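Local atomic coordinates of malate Synthase (Haloferax volcanii, PDB entry 3OYZ), a protein that catalyses the magnesium-dependent Claisen condensation of acetyl-CoA with glyoxylate and hydrolysis of the resulting malyl-CoA, giving malate in the glyoxylate cycle. Residues A[66-69]-A[70-74]; A[75-78]-A[79-83]; A[97-100]-A[101-105]; A[138-141]-A[142-146]; A[262-265]-A[266-270]. One frame throughout, in Å; residues are numbered along the deposited sequence.

Interaction 1. Residues A[66-69]-A[70-74]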
loop_
_atom_site.group_PDB
_atom_site.type_symbol
_atom_site.label_atom_id
_atom_site.label_comp_id
_atom_site.label_asym_id
_atom_site.label_seq_id
_atom_site.Cartn_x
_atom_site.Cartn_y
_atom_site.Cartn_z
ATOM N N ILE A 66 -36.452 -4.002 -13.729
ATOM C CA ILE A 66 -35.316 -3.967 -14.636
ATOM C C ILE A 66 -35.655 -4.439 -16.023
ATOM O O ILE A 66 -35.270 -3.842 -17.031
ATOM C CB ILE A 66 -34.094 -4.878 -14.087
ATOM C CG1 ILE A 66 -33.435 -4.165 -12.919
ATOM C CG2 ILE A 66 -33.096 -5.080 -15.213
ATOM C CD1 ILE A 66 -32.479 -5.099 -11.984
ATOM N N VAL A 67 -36.305 -5.582 -16.131
ATOM C CA VAL A 67 -36.677 -6.047 -17.476
ATOM C C VAL A 67 -37.602 -5.043 -18.212
ATOM O O VAL A 67 -37.388 -4.693 -19.379
ATOM C CB VAL A 67 -37.388 -7.415 -17.485
ATOM C CG1 VAL A 67 -37.929 -7.740 -18.911
ATOM C CG2 VAL A 67 -36.477 -8.522 -17.048
ATOM N N GLU A 68 -38.595 -4.552 -17.490
ATOM C CA GLU A 68 -39.599 -3.610 -18.062
ATOM C C GLU A 68 -38.998 -2.287 -18.537
ATOM O O GLU A 68 -39.177 -1.923 -19.715
ATOM C CB GLU A 68 -40.654 -3.376 -16.979
ATOM C CG GLU A 68 -42.011 -2.808 -17.425
ATOM C CD GLU A 68 -42.761 -2.150 -16.274
ATOM O OE1 GLU A 68 -42.862 -2.666 -15.139
ATOM O OE2 GLU A 68 -43.281 -1.043 -16.507
ATOM N N VAL A 69 -38.253 -1.592 -17.664
ATOM C CA VAL A 69 -37.615 -0.347 -18.082
ATOM C C VAL A 69 -36.595 -0.470 -19.193
ATOM O O VAL A 69 -36.587 0.334 -20.147
ATOM C CB VAL A 69 -36.993 0.429 -16.929
ATOM C CG1 VAL A 69 -36.246 1.644 -17.483
ATOM C CG2 VAL A 69 -38.060 0.732 -15.856
ATOM N N ILE A 70 -35.711 -1.473 -19.122
ATOM C CA ILE A 70 -34.678 -1.542 -20.151
ATOM C C ILE A 70 -35.289 -1.979 -21.489
ATOM O O ILE A 70 -34.811 -1.628 -22.585
ATOM C CB ILE A 70 -33.530 -2.595 -19.732
ATOM C CG1 ILE A 70 -32.810 -2.072 -18.493
ATOM C CG2 ILE A 70 -32.572 -2.774 -20.878
ATOM C CD1 ILE A 70 -31.563 -2.885 -18.079
ATOM N N SER A 71 -36.268 -2.857 -21.370
ATOM C CA SER A 71 -37.134 -3.197 -22.517
ATOM C C SER A 71 -37.605 -1.942 -23.313
ATOM O O SER A 71 -37.295 -1.734 -24.502
ATOM C CB SER A 71 -38.375 -3.904 -21.939
ATOM O OG SER A 71 -38.807 -4.830 -22.912
ATOM N N GLU A 72 -38.248 -1.056 -22.578
ATOM C CA GLU A 72 -38.918 0.146 -23.145
ATOM C C GLU A 72 -37.983 1.297 -23.491
ATOM O O GLU A 72 -38.181 1.976 -24.518
ATOM C CB GLU A 72 -40.023 0.593 -22.195
ATOM C CG GLU A 72 -41.086 -0.491 -22.028
ATOM C CD GLU A 72 -42.037 -0.290 -20.853
ATOM O OE1 GLU A 72 -41.798 0.570 -19.990
ATOM O OE2 GLU A 72 -43.058 -1.012 -20.733
ATOM N N GLN A 73 -36.912 1.459 -22.704
ATOM C CA GLN A 73 -36.009 2.613 -22.841
ATOM C C GLN A 73 -34.542 2.385 -23.126
ATOM O O GLN A 73 -33.800 3.340 -23.389
ATOM C CB GLN A 73 -36.044 3.445 -21.566
ATOM C CG GLN A 73 -37.443 3.894 -21.286
ATOM C CD GLN A 73 -37.552 4.926 -20.207
ATOM O OE1 GLN A 73 -38.176 4.632 -19.223
ATOM N NE2 GLN A 73 -36.961 6.112 -20.367
ATOM N N GLY A 74 -34.096 1.135 -23.034
ATOM C CA GLY A 74 -32.668 0.914 -23.066
ATOM C C GLY A 74 -32.131 1.179 -24.442
ATOM O O GLY A 74 -30.968 1.536 -24.575
HETATM O O HOH W 1 -45.181 -0.941 -18.425
#

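Interaction 2. Residues A[75-78]-A[79-83]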
loop_
_atom_site.group_PDB
_atom_site.type_symbol
_atom_site.label_atom_id
_atom_site.label_comp_id
_atom_site.label_asym_id
_atom_site.label_seq_id
_atom_site.Cartn_x
_atom_site.Cartn_y
_atom_site.Cartn_z
ATOM N N ALA A 75 -32.962 1.067 -25.476
ATOM C CA ALA A 75 -32.450 1.282 -26.829
ATOM C C ALA A 75 -31.712 2.588 -27.071
ATOM O O ALA A 75 -30.723 2.593 -27.822
ATOM C CB ALA A 75 -33.522 1.067 -27.897
ATOM N N GLU A 76 -32.146 3.687 -26.459
ATOM C CA GLU A 76 -31.425 4.956 -26.739
ATOM C C GLU A 76 -30.715 5.458 -25.488
ATOM O O GLU A 76 -30.392 6.642 -25.460
ATOM C CB GLU A 76 -32.260 6.159 -27.251
ATOM C CG GLU A 76 -32.831 6.107 -28.683
ATOM C CD GLU A 76 -34.159 5.407 -28.636
ATOM O OE1 GLU A 76 -34.684 5.309 -27.488
ATOM O OE2 GLU A 76 -34.606 4.880 -29.680
ATOM N N PHE A 77 -30.561 4.631 -24.445
ATOM C CA PHE A 77 -29.767 5.113 -23.305
ATOM C C PHE A 77 -28.367 5.351 -23.853
ATOM O O PHE A 77 -27.854 4.484 -24.570
ATOM C CB PHE A 77 -29.738 4.081 -22.190
ATOM C CG PHE A 77 -29.023 4.583 -20.994
ATOM C CD1 PHE A 77 -29.600 5.584 -20.219
ATOM C CD2 PHE A 77 -27.754 4.102 -20.672
ATOM C CE1 PHE A 77 -28.947 6.126 -19.133
ATOM C CE2 PHE A 77 -27.087 4.652 -19.588
ATOM C CZ PHE A 77 -27.653 5.663 -18.831
ATOM N N PRO A 78 -27.743 6.523 -23.622
ATOM C CA PRO A 78 -26.508 6.596 -24.403
ATOM C C PRO A 78 -25.243 5.944 -23.762
ATOM O O PRO A 78 -24.257 5.862 -24.478
ATOM C CB PRO A 78 -26.191 8.096 -24.433
ATOM C CG PRO A 78 -26.684 8.567 -23.120
ATOM C CD PRO A 78 -27.968 7.753 -22.839
ATOM N N GLY A 79 -25.220 5.711 -22.451
ATOM C CA GLY A 79 -24.101 4.991 -21.799
ATOM C C GLY A 79 -24.253 3.476 -21.854
ATOM O O GLY A 79 -24.983 2.973 -22.703
ATOM N N GLU A 80 -23.589 2.696 -20.990
ATOM C CA GLU A 80 -23.743 1.222 -21.087
ATOM C C GLU A 80 -24.548 0.827 -19.913
ATOM O O GLU A 80 -24.344 1.394 -18.845
ATOM C CB GLU A 80 -22.356 0.529 -21.011
ATOM C CG GLU A 80 -21.509 0.650 -22.295
ATOM C CD GLU A 80 -20.219 -0.221 -22.241
ATOM O OE1 GLU A 80 -20.103 -1.026 -21.284
ATOM O OE2 GLU A 80 -19.348 -0.181 -23.157
ATOM N N ILE A 81 -25.375 -0.212 -20.037
ATOM C CA ILE A 81 -26.187 -0.670 -18.944
ATOM C C ILE A 81 -25.667 -2.044 -18.365
ATOM O O ILE A 81 -25.554 -3.055 -19.053
ATOM C CB ILE A 81 -27.678 -0.802 -19.362
ATOM C CG1 ILE A 81 -28.195 0.478 -20.108
ATOM C CG2 ILE A 81 -28.576 -1.188 -18.166
ATOM C CD1 ILE A 81 -29.771 0.389 -20.403
ATOM N N HIS A 82 -25.420 -2.062 -17.072
ATOM C CA HIS A 82 -24.850 -3.255 -16.392
ATOM C C HIS A 82 -25.557 -3.323 -15.071
ATOM O O HIS A 82 -25.067 -2.752 -14.107
ATOM C CB HIS A 82 -23.347 -2.934 -16.118
ATOM C CG HIS A 82 -22.484 -2.855 -17.343
ATOM N ND1 HIS A 82 -21.685 -3.899 -17.766
ATOM C CD2 HIS A 82 -22.186 -1.803 -18.151
ATOM C CE1 HIS A 82 -21.006 -3.526 -18.834
ATOM N NE2 HIS A 82 -21.259 -2.242 -19.061
ATOM N N PRO A 83 -26.689 -4.054 -14.919
ATOM C CA PRO A 83 -27.355 -4.086 -13.635
ATOM C C PRO A 83 -26.615 -4.859 -12.508
ATOM O O PRO A 83 -25.902 -5.836 -12.818
ATOM C CB PRO A 83 -28.635 -4.904 -13.948
ATOM C CG PRO A 83 -28.900 -4.739 -15.353
ATOM C CD PRO A 83 -27.479 -4.721 -15.969
#

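Interaction 3. Residues A[97-100]-A[101-105]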
loop_
_atom_site.group_PDB
_atom_site.type_symbol
_atom_site.label_atom_id
_atom_site.label_comp_id
_atom_site.label_asym_id
_atom_site.label_seq_id
_atom_site.Cartn_x
_atom_site.Cartn_y
_atom_site.Cartn_z
ATOM N N GLN A 97 -29.809 -16.891 -5.974
ATOM C CA GLN A 97 -30.781 -15.822 -6.239
ATOM C C GLN A 97 -30.268 -14.876 -7.327
ATOM O O GLN A 97 -31.004 -14.569 -8.283
ATOM C CB GLN A 97 -31.121 -15.181 -4.899
ATOM C CG GLN A 97 -32.104 -13.984 -5.074
ATOM C CD GLN A 97 -33.486 -14.459 -5.528
ATOM O OE1 GLN A 97 -34.323 -14.683 -4.655
ATOM N NE2 GLN A 97 -33.712 -14.682 -6.842
ATOM N N GLY A 98 -28.968 -14.535 -7.324
ATOM C CA GLY A 98 -28.471 -13.566 -8.303
ATOM C C GLY A 98 -28.387 -14.245 -9.631
ATOM O O GLY A 98 -28.749 -13.670 -10.645
ATOM N N PHE A 99 -28.006 -15.520 -9.636
ATOM C CA PHE A 99 -28.076 -16.201 -10.893
ATOM C C PHE A 99 -29.547 -16.305 -11.420
ATOM O O PHE A 99 -29.751 -16.153 -12.609
ATOM C CB PHE A 99 -27.626 -17.636 -10.621
ATOM C CG PHE A 99 -27.827 -18.577 -11.784
ATOM C CD1 PHE A 99 -27.329 -18.288 -13.029
ATOM C CD2 PHE A 99 -28.518 -19.762 -11.591
ATOM C CE1 PHE A 99 -27.495 -19.155 -14.125
ATOM C CE2 PHE A 99 -28.697 -20.661 -12.651
ATOM C CZ PHE A 99 -28.170 -20.365 -13.922
ATOM N N GLN A 100 -30.515 -16.708 -10.602
ATOM C CA GLN A 100 -31.885 -16.805 -11.170
ATOM C C GLN A 100 -32.400 -15.486 -11.741
ATOM O O GLN A 100 -32.961 -15.462 -12.831
ATOM C CB GLN A 100 -32.894 -17.271 -10.130
ATOM C CG GLN A 100 -32.490 -18.505 -9.350
ATOM C CD GLN A 100 -33.474 -18.798 -8.196
ATOM O OE1 GLN A 100 -33.222 -18.458 -7.035
ATOM N NE2 GLN A 100 -34.597 -19.449 -8.515
ATOM N N HIS A 101 -32.124 -14.392 -11.038
ATOM C CA HIS A 101 -32.449 -13.054 -11.567
ATOM C C HIS A 101 -31.740 -12.781 -12.865
ATOM O O HIS A 101 -32.413 -12.227 -13.740
ATOM C CB HIS A 101 -32.337 -11.911 -10.535
ATOM C CG HIS A 101 -33.433 -11.924 -9.503
ATOM N ND1 HIS A 101 -33.314 -11.386 -8.237
ATOM C CD2 HIS A 101 -34.688 -12.442 -9.561
ATOM C CE1 HIS A 101 -34.445 -11.543 -7.562
ATOM N NE2 HIS A 101 -35.291 -12.166 -8.357
ATOM N N MET A 102 -30.466 -13.178 -13.085
ATOM C CA MET A 102 -29.823 -12.811 -14.331
ATOM C C MET A 102 -30.425 -13.618 -15.435
ATOM O O MET A 102 -30.462 -13.196 -16.619
ATOM C CB MET A 102 -28.304 -13.205 -14.423
ATOM C CG MET A 102 -27.405 -12.465 -13.482
ATOM S SD MET A 102 -25.589 -12.770 -13.641
ATOM C CE MET A 102 -25.487 -13.237 -15.320
ATOM N N LEU A 103 -30.771 -14.850 -15.068
ATOM C CA LEU A 103 -31.350 -15.721 -16.071
ATOM C C LEU A 103 -32.712 -15.097 -16.584
ATOM O O LEU A 103 -32.957 -15.058 -17.794
ATOM C CB LEU A 103 -31.559 -17.078 -15.412
ATOM C CG LEU A 103 -31.985 -18.274 -16.274
ATOM C CD1 LEU A 103 -30.988 -18.656 -17.382
ATOM C CD2 LEU A 103 -32.322 -19.465 -15.366
ATOM N N ASP A 104 -33.577 -14.642 -15.684
ATOM C CA ASP A 104 -34.858 -13.950 -16.027
ATOM C C ASP A 104 -34.628 -12.707 -16.871
ATOM O O ASP A 104 -35.197 -12.557 -17.973
ATOM C CB ASP A 104 -35.594 -13.480 -14.755
ATOM C CG ASP A 104 -36.058 -14.616 -13.886
ATOM O OD1 ASP A 104 -36.142 -15.747 -14.418
ATOM O OD2 ASP A 104 -36.342 -14.382 -12.679
ATOM N N ILE A 105 -33.734 -11.835 -16.392
ATOM C CA ILE A 105 -33.431 -10.587 -17.078
ATOM C C ILE A 105 -32.957 -10.805 -18.505
ATOM O O ILE A 105 -33.312 -9.986 -19.371
ATOM C CB ILE A 105 -32.517 -9.681 -16.249
ATOM C CG1 ILE A 105 -33.279 -9.300 -14.980
ATOM C CG2 ILE A 105 -32.035 -8.496 -17.033
ATOM C CD1 ILE A 105 -32.388 -8.761 -13.835
#

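Interaction 4. Residues A[138-141]-A[142-146]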
loop_
_atom_site.group_PDB
_atom_site.type_symbol
_atom_site.label_atom_id
_atom_site.label_comp_id
_atom_site.label_asym_id
_atom_site.label_seq_id
_atom_site.Cartn_x
_atom_site.Cartn_y
_atom_site.Cartn_z
ATOM N N THR A 138 -21.658 -17.881 -17.960
ATOM C CA THR A 138 -21.567 -18.809 -19.077
ATOM C C THR A 138 -22.897 -19.606 -19.239
ATOM O O THR A 138 -23.375 -19.823 -20.362
ATOM C CB THR A 138 -20.358 -19.759 -18.855
ATOM O OG1 THR A 138 -19.185 -18.929 -18.841
ATOM C CG2 THR A 138 -20.236 -20.700 -20.058
ATOM N N ILE A 139 -23.398 -20.133 -18.144
ATOM C CA ILE A 139 -24.694 -20.865 -18.233
ATOM C C ILE A 139 -25.835 -19.977 -18.787
ATOM O O ILE A 139 -26.518 -20.425 -19.707
ATOM C CB ILE A 139 -25.043 -21.473 -16.889
ATOM C CG1 ILE A 139 -24.162 -22.743 -16.681
ATOM C CG2 ILE A 139 -26.543 -21.886 -16.805
ATOM C CD1 ILE A 139 -24.115 -23.128 -15.202
ATOM N N VAL A 140 -26.034 -18.779 -18.249
ATOM C CA VAL A 140 -27.002 -17.799 -18.778
ATOM C C VAL A 140 -26.875 -17.568 -20.257
ATOM O O VAL A 140 -27.900 -17.685 -20.973
ATOM C CB VAL A 140 -26.913 -16.466 -18.003
ATOM C CG1 VAL A 140 -27.626 -15.373 -18.776
ATOM C CG2 VAL A 140 -27.390 -16.667 -16.589
ATOM N N GLU A 141 -25.679 -17.223 -20.747
ATOM C CA GLU A 141 -25.375 -17.147 -22.170
ATOM C C GLU A 141 -25.834 -18.331 -23.008
ATOM O O GLU A 141 -26.499 -18.187 -24.060
ATOM C CB GLU A 141 -23.902 -16.816 -22.491
ATOM C CG GLU A 141 -23.563 -15.409 -21.959
ATOM C CD GLU A 141 -22.040 -15.151 -21.882
ATOM O OE1 GLU A 141 -21.236 -16.127 -21.840
ATOM O OE2 GLU A 141 -21.650 -13.967 -21.819
ATOM N N HIS A 142 -25.436 -19.513 -22.562
ATOM C CA HIS A 142 -25.790 -20.711 -23.313
ATOM C C HIS A 142 -27.310 -20.978 -23.237
ATOM O O HIS A 142 -27.899 -21.373 -24.230
ATOM C CB HIS A 142 -24.994 -21.936 -22.851
ATOM C CG HIS A 142 -23.603 -21.973 -23.427
ATOM N ND1 HIS A 142 -23.270 -22.737 -24.522
ATOM C CD2 HIS A 142 -22.506 -21.225 -23.145
ATOM C CE1 HIS A 142 -21.999 -22.530 -24.834
ATOM N NE2 HIS A 142 -21.519 -21.602 -24.018
ATOM N N GLU A 143 -27.936 -20.771 -22.098
ATOM C CA GLU A 143 -29.352 -21.058 -21.919
ATOM C C GLU A 143 -30.163 -20.126 -22.855
ATOM O O GLU A 143 -31.244 -20.511 -23.287
ATOM C CB GLU A 143 -29.829 -20.855 -20.481
ATOM C CG GLU A 143 -29.399 -21.995 -19.571
ATOM C CD GLU A 143 -29.919 -23.355 -20.065
ATOM O OE1 GLU A 143 -31.158 -23.423 -20.264
ATOM O OE2 GLU A 143 -29.133 -24.322 -20.278
ATOM N N HIS A 144 -29.637 -18.977 -23.269
ATOM C CA HIS A 144 -30.495 -17.968 -23.899
ATOM C C HIS A 144 -29.950 -17.671 -25.281
ATOM O O HIS A 144 -30.307 -16.654 -25.859
ATOM C CB HIS A 144 -30.583 -16.678 -23.075
ATOM C CG HIS A 144 -31.541 -16.776 -21.935
ATOM N ND1 HIS A 144 -32.642 -17.601 -21.982
ATOM C CD2 HIS A 144 -31.597 -16.156 -20.732
ATOM C CE1 HIS A 144 -33.305 -17.531 -20.841
ATOM N NE2 HIS A 144 -32.703 -16.645 -20.073
ATOM N N GLY A 145 -29.094 -18.554 -25.780
ATOM C CA GLY A 145 -28.378 -18.388 -27.031
ATOM C C GLY A 145 -27.648 -17.084 -27.274
ATOM O O GLY A 145 -27.547 -16.629 -28.420
ATOM N N LEU A 146 -27.109 -16.473 -26.222
ATOM C CA LEU A 146 -26.206 -15.340 -26.428
ATOM C C LEU A 146 -24.815 -15.796 -26.816
ATOM O O LEU A 146 -24.438 -16.938 -26.526
ATOM C CB LEU A 146 -26.139 -14.462 -25.174
ATOM C CG LEU A 146 -27.525 -14.275 -24.565
ATOM C CD1 LEU A 146 -27.381 -13.589 -23.244
ATOM C CD2 LEU A 146 -28.399 -13.341 -25.510
HETATM O O HOH W 2 -26.603 -23.339 -20.216
#

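Interaction 5. Residues A[262-265]-A[266-270]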
loop_
_atom_site.group_PDB
_atom_site.type_symbol
_atom_site.label_atom_id
_atom_site.label_comp_id
_atom_site.label_asym_id
_atom_site.label_seq_id
_atom_site.Cartn_x
_atom_site.Cartn_y
_atom_site.Cartn_z
ATOM N N GLY A 262 -26.683 14.720 -9.676
ATOM C CA GLY A 262 -25.681 15.799 -9.515
ATOM C C GLY A 262 -24.237 15.263 -9.455
ATOM O O GLY A 262 -23.317 15.816 -10.111
ATOM N N GLN A 263 -24.051 14.127 -8.774
ATOM C CA GLN A 263 -22.715 13.477 -8.825
ATOM C C GLN A 263 -22.328 13.030 -10.234
ATOM O O GLN A 263 -21.188 13.241 -10.677
ATOM C CB GLN A 263 -22.565 12.383 -7.766
ATOM C CG GLN A 263 -22.421 12.928 -6.353
ATOM C CD GLN A 263 -22.105 11.807 -5.345
ATOM O OE1 GLN A 263 -22.417 10.669 -5.632
ATOM N NE2 GLN A 263 -21.615 12.118 -4.162
ATOM N N VAL A 264 -23.295 12.545 -11.004
ATOM C CA VAL A 264 -23.005 12.187 -12.381
ATOM C C VAL A 264 -22.351 13.338 -13.165
ATOM O O VAL A 264 -21.306 13.221 -13.851
ATOM C CB VAL A 264 -24.261 11.652 -13.099
ATOM C CG1 VAL A 264 -23.901 11.387 -14.539
ATOM C CG2 VAL A 264 -24.653 10.325 -12.515
ATOM N N VAL A 265 -22.976 14.515 -13.046
ATOM C CA VAL A 265 -22.479 15.653 -13.821
ATOM C C VAL A 265 -21.086 15.982 -13.328
ATOM O O VAL A 265 -20.193 16.181 -14.125
ATOM C CB VAL A 265 -23.364 16.941 -13.681
ATOM C CG1 VAL A 265 -22.662 18.130 -14.410
ATOM C CG2 VAL A 265 -24.772 16.688 -14.259
ATOM N N GLU A 266 -20.889 16.144 -12.025
ATOM C CA GLU A 266 -19.535 16.473 -11.521
ATOM C C GLU A 266 -18.458 15.456 -11.952
ATOM O O GLU A 266 -17.385 15.784 -12.469
ATOM C CB GLU A 266 -19.574 16.520 -9.992
ATOM C CG GLU A 266 -20.271 17.772 -9.468
ATOM C CD GLU A 266 -19.406 19.042 -9.585
ATOM O OE1 GLU A 266 -18.158 18.962 -9.542
ATOM O OE2 GLU A 266 -19.956 20.147 -9.750
ATOM N N ALA A 267 -18.804 14.177 -11.834
ATOM C CA ALA A 267 -17.812 13.142 -12.099
ATOM C C ALA A 267 -17.591 13.021 -13.599
ATOM O O ALA A 267 -16.522 12.611 -14.023
ATOM C CB ALA A 267 -18.281 11.781 -11.486
ATOM N N ASN A 268 -18.546 13.393 -14.443
ATOM C CA ASN A 268 -18.304 13.424 -15.913
ATOM C C ASN A 268 -17.348 14.510 -16.377
ATOM O O ASN A 268 -16.627 14.371 -17.387
ATOM C CB ASN A 268 -19.610 13.541 -16.715
ATOM C CG ASN A 268 -20.226 12.209 -17.054
ATOM O OD1 ASN A 268 -19.521 11.193 -17.180
ATOM N ND2 ASN A 268 -21.562 12.184 -17.155
ATOM N N THR A 269 -17.290 15.582 -15.606
ATOM C CA THR A 269 -16.480 16.748 -15.977
ATOM C C THR A 269 -15.108 16.729 -15.347
ATOM O O THR A 269 -14.124 17.163 -15.941
ATOM C CB THR A 269 -17.095 18.075 -15.379
ATOM O OG1 THR A 269 -18.521 18.025 -15.440
ATOM C CG2 THR A 269 -16.609 19.270 -16.122
ATOM N N SER A 270 -15.036 16.243 -14.118
ATOM C CA SER A 270 -13.780 16.283 -13.387
ATOM C C SER A 270 -12.531 15.756 -14.108
ATOM O O SER A 270 -11.519 16.431 -14.021
ATOM C CB SER A 270 -13.892 15.585 -12.032
ATOM O OG SER A 270 -12.559 15.272 -11.621
#

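Interaction 1. Residues A[66-69]-A[70-74]
I66 and I70, one helical turn apart, lie side by side and point the same way on the inner face of helix 59-73. The branch methyl CG2 of I66 meets CD1 of I70 at 3.9 Å. I70 holds CG1 beside its backbone N (chi1 -65°), which also lays CG1 against I66 O at 3.4 Å. Beyond the pair, I66 packs on I105 of helix 92-105 and I70 on H115 and I116, so this side of the turn is closed. The solvent side is looser and acidic. There E68 and E72 run alongside each other, their carboxylates turned 73° apart, with E68 OE2 4.1 Å from E72 OE1. A water donates to both, 2.7 Å from E68 OE2 and 3.1 Å from E72 OE2. R32 forms a salt bridge with E68 and a long, weak ion pair with E72, which would ease their repulsion. The main chain adds i to i+4 bonds, among them Q73 N to V69 O at 2.8 Å. An apolar face toward the barrel and a charged face outward make helix 59-73 an amphipathic outer helix of the TIM barrel, the middle of a beta-alpha-beta unit between strands 45-49 and 80-81.

Interaction 2. Residues A[75-78]-A[79-83]
The apolar part of this turn is made by F77 and I81, whose CD2 and CG1 atoms approach to 3.7 Å. With CG anti to the backbone N (chi1 -176°), the F77 ring is directed toward the chain that follows it, and I81 CG1 comes to it obliquely while I81 CD1 reaches F77 CB at 4.1 Å. P78 CD sits 3.7 Å above one face of the same ring, displaced toward the rim. W46 of strand 45-49 meets F77 ring to ring with the planes about 40° apart, and also touches I81.

Contacts between the ring and the main chain come next. G79 N lies 3.5 Å from F77 CD2, again at an oblique angle, and E80 N stands near the ring plane at its edge, 4.2 Å from F77 CE2. The phenyl group thus follows the backbone closely as it leaves the loop after helix 59-73 and enters strand 80-81. This is a helix-to-strand connection of the TIM barrel: the main chain of E80 bonds to D44 and W46, and that of I81 to H117, which ties the short strand to both sides.

The polar side-chain interaction is a His-carboxylate hydrogen bond within 79-83. H82 NE2 donates to E80 OE1 at 2.8 Å with an N-H...O angle of 167°. The acceptor lies almost in the imidazole plane and offers its anti lone pair, so the bond fixes the rotation of the H82 ring, which also meets the ring of F184.

Interaction 3. Residues A[97-100]-A[101-105]
Q97 turns CG anti to its own N and then bends at chi2 (68°), which brings its amide toward the next turn, over H101, while H101 keeps its ring beside the backbone N (chi1 -72°); these two choices bring amide and imidazole together one turn apart. The amide nitrogen of Q97 ends 3.2 Å above the centre of the H101 ring, with amide and ring planes only 16° apart. The amide therefore lies nearly parallel to the imidazole, with NE2 over its face, and although Q97 NE2 is 3.3 Å from H101 NE2, the angle is wrong for a hydrogen bond between them. H101 NE2 has instead a weak hydrogen bond to D60, whose side chain Q97 also touches.

The turn beneath them is regular. H101 N donates to Q97 O at 3.0 Å, nearly straight, and D104 N donates to Q100 O at the same length. M102 N bonds to G98 O at 3.0 Å and more weakly to F99 O. On the opposite face F99 and L103 meet only loosely, CZ to CD2 at 4.5 Å, with the methyl oblique to the ring.

Helix 92-105 is wedged between two other outer helices of the barrel. The H101 and I105 side touches helix 59-73 at A63, I66 and V67. F99, stacked on F136, and M102, against F137, face helix 127-143. M102 and I105 also rest on F119 of strand 118-121, joining the helix to the barrel wall.

Interaction 4. Residues A[138-141]-A[142-146]
T138 and H142 pack side by side on the last turn of helix 127-143, an outer helix of the TIM barrel that joins strands 118-121 and 152-157. Followed outward, the H142 side chain first sets CB 3.6 Å from T138 O, and CG comes almost as near. CD2 then points its edge at that oxygen, 3.2 Å away and in the ring plane, and also meets the methyl CG2 of T138 at 3.9 Å. At the far corner of the ring NE2 is hydrogen-bonded to E148. T138 O itself takes the backbone N-H of H142. I139 and E143 form the neighbouring pair, with I139 CG2 4.0 Å from E143 CG. The bend of E143 at chi2 (-58°) folds its carboxylate back so that one water donates to both E143 OE2 and I139 O. E141 sends its carboxylate elsewhere, to R182 in a salt bridge and to the backbone N atoms of G149 and L151. Its carbonyl serves the helix end: past H144, the first residue to leave helical angles, G145 turns the chain through a positive phi, and L146 N returns to donate to E141 O at 2.8 Å, in the carbonyl plane.

Interaction 5. Residues A[262-265]-A[266-270]
The carbonyl oxygen V265 O is held twice by T269, whose hydroxyl OG1 donates to it at 2.8 Å while the backbone N adds a weak bond at 3.3 Å. A chi1 of -38° keeps OG1 beside the backbone N, the side from which it reaches back one turn to this carbonyl. E266 O likewise accepts two main-chain donors, T269 N at 3.1 Å and S270 N at 2.9 Å. Earlier, A267 N bonds to Q263 O at 2.8 Å and E266 N, almost straight at 177°, to G262 O.

V264 and N268 lie side by side, the valine methyl CG1 3.6 Å from N268 ND2. Further contacts of that amide anchor the helix to the TIM barrel: its OD1 bonds to T13 of strand 13-18 and its ND2 to the carbonyls of M40 and A42. V264 and A267 each touch both strand 13-18, the first, and strand 255-258, the last, so the helix lies across the seam where the barrel closes.

E266 is bent at chi2 (-75°), with CG 3.7 Å from G262 O and the carboxylate in a salt bridge with R242 of helix 238-249. Q263, at the acetyl-CoA end, bonds through OE1 to the backbone N of L259 and through NE2 to the carbonyl of Y232. N268 and T269 also pack on Q412 and R419 of a second subunit.

Interactions 1 to 4 form a connected series on one flank of the barrel, while interaction 5 stands apart, its nearest atoms about 8 Å from interaction 2 and about 26 Å from interaction 4. Interaction 1 touches interaction 2 through I70 CD1 and I81 CG2 (3.4 Å), and interaction 3 through V67 CG2 and I105 CA (3.7 Å). Interaction 3 in turn meets interaction 4, where L103 O and H144 NE2 are 2.8 Å apart in a probable hydrogen bond. The nearest approach of bound acetyl-CoA to G262 of interaction 5 is about 6 Å, and to the side chains of F77 and V69 about 10 Å; interaction 4 lies away from the catalytic centre.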